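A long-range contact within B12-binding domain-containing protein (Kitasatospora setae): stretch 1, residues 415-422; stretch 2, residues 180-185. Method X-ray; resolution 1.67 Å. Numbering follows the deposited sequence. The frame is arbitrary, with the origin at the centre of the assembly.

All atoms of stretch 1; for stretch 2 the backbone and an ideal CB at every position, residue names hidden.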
# COMPACT_ATOMS: atom_id res chain seq x y z
N PRO A 415 -0.70 13.37 5.95
CA PRO A 415 -0.23 14.19 7.08
C PRO A 415 1.15 13.82 7.59
O PRO A 415 1.90 14.70 8.02
CB PRO A 415 -1.31 13.97 8.15
CG PRO A 415 -2.00 12.69 7.74
CD PRO A 415 -1.98 12.71 6.25
N TYR A 416 1.51 12.54 7.56
CA TYR A 416 2.79 12.14 8.14
C TYR A 416 3.77 11.77 7.05
O TYR A 416 4.38 10.70 7.07
CB TYR A 416 2.57 11.00 9.13
CG TYR A 416 1.55 11.40 10.16
CD1 TYR A 416 1.83 12.40 11.08
CD2 TYR A 416 0.28 10.83 10.17
CE1 TYR A 416 0.90 12.80 12.01
CE2 TYR A 416 -0.67 11.22 11.11
CZ TYR A 416 -0.36 12.21 12.02
OH TYR A 416 -1.27 12.62 12.95
N THR A 417 3.90 12.65 6.07
CA THR A 417 4.96 12.60 5.09
C THR A 417 5.74 13.91 5.16
O THR A 417 5.16 14.95 5.48
CB THR A 417 4.43 12.40 3.67
OG1 THR A 417 3.67 13.55 3.27
CG2 THR A 417 3.55 11.15 3.60
N PRO A 418 7.04 13.88 4.91
CA PRO A 418 7.80 15.14 4.91
C PRO A 418 7.19 16.19 3.99
O PRO A 418 7.17 17.37 4.34
CB PRO A 418 9.20 14.70 4.47
CG PRO A 418 9.29 13.27 4.96
CD PRO A 418 7.92 12.70 4.76
N MET A 419 6.66 15.77 2.83
CA MET A 419 6.01 16.71 1.92
C MET A 419 4.79 17.34 2.56
O MET A 419 4.62 18.57 2.54
CB MET A 419 5.62 16.01 0.61
CG MET A 419 6.75 15.89 -0.40
SD MET A 419 7.17 17.48 -1.13
CE MET A 419 5.80 17.74 -2.26
N GLY A 420 3.90 16.52 3.12
CA GLY A 420 2.71 17.07 3.75
C GLY A 420 3.05 18.00 4.90
O GLY A 420 2.45 19.06 5.05
N ILE A 421 4.02 17.61 5.73
CA ILE A 421 4.44 18.43 6.86
C ILE A 421 5.03 19.75 6.37
O ILE A 421 4.67 20.83 6.86
CB ILE A 421 5.45 17.65 7.73
CG1 ILE A 421 4.77 16.44 8.39
CG2 ILE A 421 6.11 18.56 8.74
CD1 ILE A 421 5.75 15.45 9.00
N GLU A 422 5.93 19.68 5.40
CA GLU A 422 6.56 20.90 4.90
C GLU A 422 5.55 21.81 4.22
O GLU A 422 5.60 23.04 4.40
CB GLU A 422 7.71 20.55 3.95
CG GLU A 422 8.27 21.74 3.18
CD GLU A 422 8.87 22.81 4.08
OE1 GLU A 422 9.23 22.51 5.24
OE2 GLU A 422 9.01 23.96 3.61
N UNK A 180 1.36 12.54 20.71
CA UNK A 180 -0.09 12.28 20.77
C UNK A 180 -0.62 11.68 19.48
O UNK A 180 -1.67 11.02 19.50
CB UNK A 180 -0.85 13.57 21.08
N UNK A 181 0.07 11.90 18.36
CA UNK A 181 -0.28 11.32 17.07
C UNK A 181 0.30 9.93 16.87
O UNK A 181 -0.07 9.25 15.91
CB UNK A 181 0.19 12.24 15.94
N UNK A 182 1.23 9.51 17.74
CA UNK A 182 1.95 8.27 17.51
C UNK A 182 2.78 8.25 16.25
O UNK A 182 3.08 7.17 15.74
CB UNK A 182 0.96 7.11 17.47
N UNK A 183 3.16 9.41 15.73
CA UNK A 183 3.83 9.46 14.44
C UNK A 183 5.27 8.98 14.53
O UNK A 183 5.96 9.15 15.55
CB UNK A 183 3.79 10.88 13.88
N UNK A 184 5.72 8.34 13.45
CA UNK A 184 7.12 7.98 13.21
C UNK A 184 7.73 7.23 14.40
O UNK A 184 8.83 7.54 14.87
CB UNK A 184 7.94 9.24 12.91
N UNK A 185 7.01 6.21 14.87
CA UNK A 185 7.52 5.27 15.85
C UNK A 185 8.06 4.03 15.15
O UNK A 185 7.66 3.72 14.03
CB UNK A 185 6.43 4.89 16.85

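Y416 dominates what stretch 1 offers: its CA-to-CB bond points toward stretch 2, its ring and hydroxyl lie close to positions 181 and 183, and its CA lies 6.9 Å from the CA of position 183, the nearest CA pairing between the two stretches. Stretch 1 also offers the carbonyl O of Y416 and the end of the I421 side chain.

Position 180 has nothing of stretch 1 within 5.5 Å of its ideal CB, so this contact sets no preference. Its phi of -60° is compatible with many residues, proline among them. The deposited residue is P180, which makes no contact.

At position 181 the CA-to-CB bond points toward stretch 1, and the ideal CB sits 3.4 Å from Y416 OH. So close an approach leaves little room straight ahead and favours a small or compact side chain: alanine, serine, threonine or perhaps valine. The deposited residue is T181, with chi1 at 64° (p). Its CB packs 3.4 Å from Y416 OH, while OG1 accepts a hydrogen bond from the backbone N of position 183, 3.2 Å away.

Position 182 points sideways, with nothing of stretch 1 near its ideal CB. The evidence here is the backbone: phi/psi of 62/23 favours glycine, with asparagine or aspartate as possible alternatives. It is G182.

Position 183 again points toward stretch 1, its ideal CB 3.7 Å from Y416 CD1. A side chain here can run along the tyrosine ring, which would suit leucine, methionine, glutamine or the aliphatic part of lysine or arginine. The deposited Q183 takes chi1 67° (p) and chi2 -175° (t), bringing NE2 to 3.7 Å from Y416 CE1. The same NE2 donates to T181 OG1 at 2.8 Å with an angle of 163°, a bond that ties together the two side chains beside the tyrosine.

Position 184 is less predictable. CA-to-CB points sideways and no atom of stretch 1 lies within 5.5 Å of the ideal CB, so only a long side chain could reach back; methionine or an aromatic could meet the apolar I421 and Y416 CB. Phi/psi of 51/49 is left-handed and would also admit glycine or asparagine. The deposited F184, chi1 -62° (m), brings its end nearer: CE2 lies 4.1 Å from I421 CD1, which meets the ring at its edge, and 4.2 Å from Y416 CB. F184 CZ also comes within 3.2 Å of Y416 O, a close oblique approach.

Position 185 is out of reach, and stretch 1 gives no guidance. E185 is hydrogen-bonded elsewhere in the structure.

Stretch 2 (180-185) PTGQFE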
# COMPACT_ATOMS: atom_id res chain seq x y z
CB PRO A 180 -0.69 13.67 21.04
CG PRO A 180 0.41 14.41 21.73
CD PRO A 180 1.69 13.91 21.13
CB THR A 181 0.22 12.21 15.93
OG1 THR A 181 1.65 12.25 15.97
CG2 THR A 181 -0.35 13.62 16.05
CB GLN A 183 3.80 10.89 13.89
CG GLN A 183 4.61 11.89 14.68
CD GLN A 183 4.44 13.29 14.16
OE1 GLN A 183 5.26 13.79 13.40
NE2 GLN A 183 3.35 13.92 14.55
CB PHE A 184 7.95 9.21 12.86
CG PHE A 184 7.52 9.89 11.59
CD1 PHE A 184 7.81 9.33 10.36
CD2 PHE A 184 6.84 11.10 11.63
CE1 PHE A 184 7.41 9.95 9.19
CE2 PHE A 184 6.44 11.73 10.46
CZ PHE A 184 6.72 11.15 9.24
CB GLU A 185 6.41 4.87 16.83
CG GLU A 185 5.88 6.03 17.67
CD GLU A 185 4.65 5.66 18.49
OE1 GLU A 185 4.15 4.52 18.35
OE2 GLU A 185 4.17 6.51 19.29
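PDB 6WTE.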